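Local coordinates for protein type I modular polyketide synthase (Streptomyces albus subsp. albus, PDB 6IYR) that probably transfers a malonyl-type extender unit from coenzyme A to the acyl carrier protein during salinomycin polyketide assembly, at residues S220-I224 with Y368-N372; Q192-W196 with A238-A243. All coordinates share one frame; numbering follows the deposited sequence.

Interaction 1. Residues S220-I224 with Y368-N372. With PO4 (phosphate ion), chain B.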
# COMPACT_ATOMS: atom_id res chain seq x y z
N SER A 220 -11.10 -2.55 -3.42
CA SER A 220 -12.14 -1.56 -3.62
C SER A 220 -11.63 -0.32 -4.36
O SER A 220 -11.19 -0.42 -5.51
CB SER A 220 -12.78 -1.16 -2.27
OG SER A 220 -14.05 -0.52 -2.48
N GLN A 221 -11.84 0.85 -3.77
CA GLN A 221 -11.39 2.13 -4.33
C GLN A 221 -9.92 2.06 -4.72
O GLN A 221 -9.47 2.83 -5.56
CB GLN A 221 -11.58 3.27 -3.31
CG GLN A 221 -10.90 2.99 -1.96
CD GLN A 221 -11.36 3.90 -0.82
OE1 GLN A 221 -12.30 3.57 -0.06
NE2 GLN A 221 -10.59 4.98 -0.58
N GLY A 222 -9.18 1.15 -4.10
CA GLY A 222 -7.78 1.04 -4.38
C GLY A 222 -7.53 0.70 -5.83
O GLY A 222 -6.49 1.04 -6.36
N GLU A 223 -8.49 0.05 -6.48
CA GLU A 223 -8.35 -0.35 -7.89
C GLU A 223 -8.24 0.85 -8.79
O GLU A 223 -7.58 0.77 -9.83
CB GLU A 223 -9.49 -1.26 -8.36
CG GLU A 223 -9.36 -2.68 -7.93
CD GLU A 223 -10.08 -3.64 -8.85
OE1 GLU A 223 -11.13 -3.27 -9.40
OE2 GLU A 223 -9.62 -4.80 -8.95
N ILE A 224 -8.77 1.98 -8.33
CA ILE A 224 -8.74 3.23 -9.07
C ILE A 224 -7.31 3.78 -9.14
O ILE A 224 -6.92 4.39 -10.13
CB ILE A 224 -9.70 4.30 -8.50
CG1 ILE A 224 -11.13 3.74 -8.36
CG2 ILE A 224 -9.79 5.51 -9.39
CD1 ILE A 224 -12.06 4.68 -7.64
N TYR A 368 -17.66 -1.42 -15.01
CA TYR A 368 -16.63 -2.00 -14.14
C TYR A 368 -16.59 -1.29 -12.78
O TYR A 368 -16.50 -1.93 -11.76
CB TYR A 368 -15.24 -1.96 -14.77
CG TYR A 368 -14.21 -2.67 -13.95
CD1 TYR A 368 -14.01 -4.03 -14.09
CD2 TYR A 368 -13.51 -2.01 -12.95
CE1 TYR A 368 -13.09 -4.70 -13.32
CE2 TYR A 368 -12.63 -2.69 -12.11
CZ TYR A 368 -12.43 -4.03 -12.29
OH TYR A 368 -11.52 -4.72 -11.50
N TRP A 369 -16.53 0.03 -12.80
CA TRP A 369 -16.36 0.78 -11.57
C TRP A 369 -17.59 0.64 -10.70
O TRP A 369 -17.46 0.48 -9.49
CB TRP A 369 -15.97 2.26 -11.83
CG TRP A 369 -14.62 2.35 -12.45
CD1 TRP A 369 -14.33 2.73 -13.72
CD2 TRP A 369 -13.40 1.78 -11.92
NE1 TRP A 369 -13.03 2.44 -14.02
CE2 TRP A 369 -12.43 1.86 -12.93
CE3 TRP A 369 -13.03 1.24 -10.68
CZ2 TRP A 369 -11.11 1.46 -12.74
CZ3 TRP A 369 -11.74 0.76 -10.51
CH2 TRP A 369 -10.77 0.94 -11.52
N TYR A 370 -18.79 0.57 -11.30
CA TYR A 370 -19.95 0.15 -10.53
C TYR A 370 -19.83 -1.24 -9.94
O TYR A 370 -20.19 -1.46 -8.77
CB TYR A 370 -21.27 0.26 -11.30
CG TYR A 370 -22.44 -0.22 -10.48
CD1 TYR A 370 -22.88 0.52 -9.42
CD2 TYR A 370 -22.98 -1.48 -10.67
CE1 TYR A 370 -23.92 0.07 -8.62
CE2 TYR A 370 -24.01 -1.95 -9.85
CZ TYR A 370 -24.45 -1.16 -8.81
OH TYR A 370 -25.48 -1.58 -8.00
N ARG A 371 -19.42 -2.21 -10.74
CA ARG A 371 -19.25 -3.54 -10.21
C ARG A 371 -18.31 -3.61 -9.05
O ARG A 371 -18.44 -4.50 -8.21
CB ARG A 371 -18.75 -4.52 -11.27
CG ARG A 371 -19.85 -5.24 -12.02
CD ARG A 371 -19.28 -6.34 -12.91
NE ARG A 371 -20.18 -6.61 -14.03
CZ ARG A 371 -20.11 -6.04 -15.23
NH1 ARG A 371 -21.01 -6.35 -16.16
NH2 ARG A 371 -19.12 -5.19 -15.52
N ASN A 372 -17.21 -2.89 -9.19
CA ASN A 372 -16.19 -2.82 -8.14
C ASN A 372 -16.84 -2.42 -6.82
O ASN A 372 -16.65 -3.09 -5.82
CB ASN A 372 -15.15 -1.77 -8.51
CG ASN A 372 -14.15 -1.51 -7.40
OD1 ASN A 372 -14.42 -0.71 -6.50
ND2 ASN A 372 -12.96 -2.11 -7.52
P PO4 B . -14.53 1.55 -0.33
O1 PO4 B . -13.82 1.85 0.97
O2 PO4 B . -15.71 2.43 -0.79
O3 PO4 B . -13.42 1.67 -1.36
O4 PO4 B . -15.12 0.17 -0.14
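Glu223 leans toward helix 366-374 and places one carboxylate oxygen, OE1, where Tyr368 and Asn372 both reach it. The tyrosine comes at about a right angle to the glutamate side chain, with ring and carboxylate planes only 15° apart; Tyr368 OH gives a hydrogen bond of 2.6 Å to Glu223 OE1, on its syn side but tilted out of the carboxylate plane. Asn372 slides past the glutamate in the opposite direction and approaches from above the carboxylate plane, its ND2 lying 2.9 Å from Glu223 OE1. With CG anti to the backbone N (chi1 173°), the asparagine amide is carried between Glu223 and the backbone of Ser220, and Asn372 ND2 also donates to Ser220 O at 3.2 Å, from above the carbonyl plane. That carbonyl accepts from Glu223 N on its opposite face, so two donors hold it, one from its own turn and one from helix 366-374. Beside this polar group, Trp369 brings its six-membered ring edge-on to Glu223 CB, while its CZ3 packs 3.7 Å from Ile224 CG1.

Ser220 has an unusual positive phi (50°), consistent with the nucleophile of a GxSxG elbow, and its OG is hydrogen-bonded to His323. Gln221 N binds O3 of a phosphate ion, probably from the crystallisation liquor, that Arg245 and Tyr320 also hold. The contact joins the start of helix 222-230, just beyond edge strand 215-218 of the parallel sheet, to helix 366-374. Past strand 350-351, Ser352 bonds Tyr368 OH and Thr353 N bonds Glu223 OE2; helix 235-248 covers Ile224 and Trp369.

Interaction 2. Residues Q192-W196 with A238-A243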
# COMPACT_ATOMS: atom_id res chain seq x y z
N GLN A 192 -11.57 9.85 0.05
CA GLN A 192 -11.27 8.85 -0.96
C GLN A 192 -10.30 9.37 -2.05
O GLN A 192 -9.31 8.73 -2.38
CB GLN A 192 -12.55 8.22 -1.58
CG GLN A 192 -13.30 7.38 -0.55
CD GLN A 192 -14.37 6.44 -1.10
OE1 GLN A 192 -15.04 5.75 -0.33
NE2 GLN A 192 -14.53 6.40 -2.39
N PRO A 193 -10.56 10.57 -2.58
CA PRO A 193 -9.66 11.10 -3.60
C PRO A 193 -8.27 11.50 -3.05
O PRO A 193 -7.29 11.46 -3.79
CB PRO A 193 -10.38 12.32 -4.11
CG PRO A 193 -11.81 12.12 -3.73
CD PRO A 193 -11.79 11.34 -2.47
N ALA A 194 -8.24 11.98 -1.80
CA ALA A 194 -6.97 12.32 -1.14
C ALA A 194 -6.11 11.05 -1.02
O ALA A 194 -4.91 11.02 -1.38
CB ALA A 194 -7.29 12.90 0.23
N LEU A 195 -6.74 9.96 -0.62
CA LEU A 195 -6.02 8.70 -0.52
C LEU A 195 -5.59 8.20 -1.90
O LEU A 195 -4.53 7.65 -2.06
CB LEU A 195 -6.84 7.63 0.16
CG LEU A 195 -6.86 7.67 1.70
CD1 LEU A 195 -7.84 6.62 2.26
CD2 LEU A 195 -5.45 7.44 2.22
N TRP A 196 -6.48 8.31 -2.88
CA TRP A 196 -6.14 7.98 -4.24
C TRP A 196 -4.81 8.67 -4.65
O TRP A 196 -3.92 8.02 -5.19
CB TRP A 196 -7.29 8.43 -5.17
CG TRP A 196 -6.92 8.30 -6.62
CD1 TRP A 196 -6.86 7.16 -7.33
CD2 TRP A 196 -6.52 9.33 -7.48
NE1 TRP A 196 -6.46 7.42 -8.60
CE2 TRP A 196 -6.21 8.75 -8.72
CE3 TRP A 196 -6.28 10.70 -7.31
CZ2 TRP A 196 -5.75 9.49 -9.79
CZ3 TRP A 196 -5.88 11.43 -8.40
CH2 TRP A 196 -5.57 10.82 -9.60
N ALA A 238 -8.80 8.62 -14.03
CA ALA A 238 -8.76 7.98 -12.72
C ALA A 238 -9.20 8.95 -11.62
O ALA A 238 -9.99 8.59 -10.78
CB ALA A 238 -7.38 7.38 -12.45
N ALA A 239 -8.87 10.23 -11.77
CA ALA A 239 -9.28 11.22 -10.81
C ALA A 239 -10.78 11.43 -10.85
O ALA A 239 -11.41 11.75 -9.85
CB ALA A 239 -8.57 12.53 -11.08
N LYS A 240 -11.32 11.50 -12.06
CA LYS A 240 -12.73 11.61 -12.19
C LYS A 240 -13.45 10.41 -11.51
O LYS A 240 -14.35 10.61 -10.71
CB LYS A 240 -13.09 11.71 -13.67
CG LYS A 240 -14.56 11.85 -13.97
CD LYS A 240 -14.74 11.82 -15.50
CE LYS A 240 -16.06 12.40 -15.94
NZ LYS A 240 -16.04 12.77 -17.37
N VAL A 241 -13.04 9.18 -11.80
CA VAL A 241 -13.65 8.01 -11.14
C VAL A 241 -13.55 8.12 -9.63
O VAL A 241 -14.56 7.98 -8.94
CB VAL A 241 -13.03 6.69 -11.61
CG1 VAL A 241 -13.62 5.50 -10.86
CG2 VAL A 241 -13.27 6.49 -13.10
N SER A 242 -12.40 8.61 -9.14
CA SER A 242 -12.17 8.65 -7.71
C SER A 242 -13.11 9.65 -7.06
O SER A 242 -13.79 9.33 -6.10
CB SER A 242 -10.72 9.00 -7.38
OG SER A 242 -10.58 9.14 -5.97
N ALA A 243 -13.16 10.84 -7.64
CA ALA A 243 -13.86 11.94 -7.06
C ALA A 243 -15.37 11.77 -7.19
O ALA A 243 -16.13 12.13 -6.30
CB ALA A 243 -13.43 13.22 -7.71
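The indole of Trp196 lies with one face against the backbone of helix 235-248. Ala239 CA lies over the six-membered ring of Trp196, 4.1 Å from its centroid and 18° off the normal; Ser242 CB lies over the five-membered ring of Trp196 at 4.2 Å from the centroid, also offset from the centre, giving two CH-pi contacts on a single face. Ala238 C lies over that face as well, toward the rim, while Pro193 O, from the preceding turn, lies in plane at an edge of the indole. The methyl groups of Ala238 and Ala239 meet the benzo side, Ala238 CB touching Trp196 CZ2 and Ala239 CB touching Trp196 CH2, both at 3.8 Å. Trp196 directs its ring across to the other helix with CG anti to the backbone N (chi1 172°).

Ser242 points into the interface, its OG set 3.2 Å from Pro193 CA and 3.5 Å from Trp196 CB, with no hydrogen bond between the segments. Pro193 CG reaches Ala243 CA, and the proline marks a kink in helix 188-208. Helix 151-164 adds Leu164 beside Pro193 and Cys160 beside Trp196.

The axes of 192-196 and 238-243 approach to 9.1 Å and run roughly antiparallel, 147° between their directions. In the acyltransferase domain this packs helix 188-208, which precedes strand 215-218, on helix 235-248, which follows the putative nucleophile elbow and helix 222-230.

Both interactions are buried, and they meet through helices 222-230 and 235-248, which follow one another in the chain. Ile224 of interaction 1 is the junction: its CG2 lies 3.4 Å from Ala238 O of interaction 2, and its carbonyl oxygen takes a weak hydrogen bond from Trp196 NE1. Their chemistry differs with place. Residues 220-224 and 368-372 are joined mainly by hydrogen bonds to a buried carboxylate and a backbone carbonyl, next to the phosphate and the probable nucleophile; 192-196 and 238-243 rely on apolar and CH-pi contacts, with no hydrogen bond between them. Arg245 of helix 235-248 connects the two regions, bonding Asn372 and the phosphate and touching Gln192.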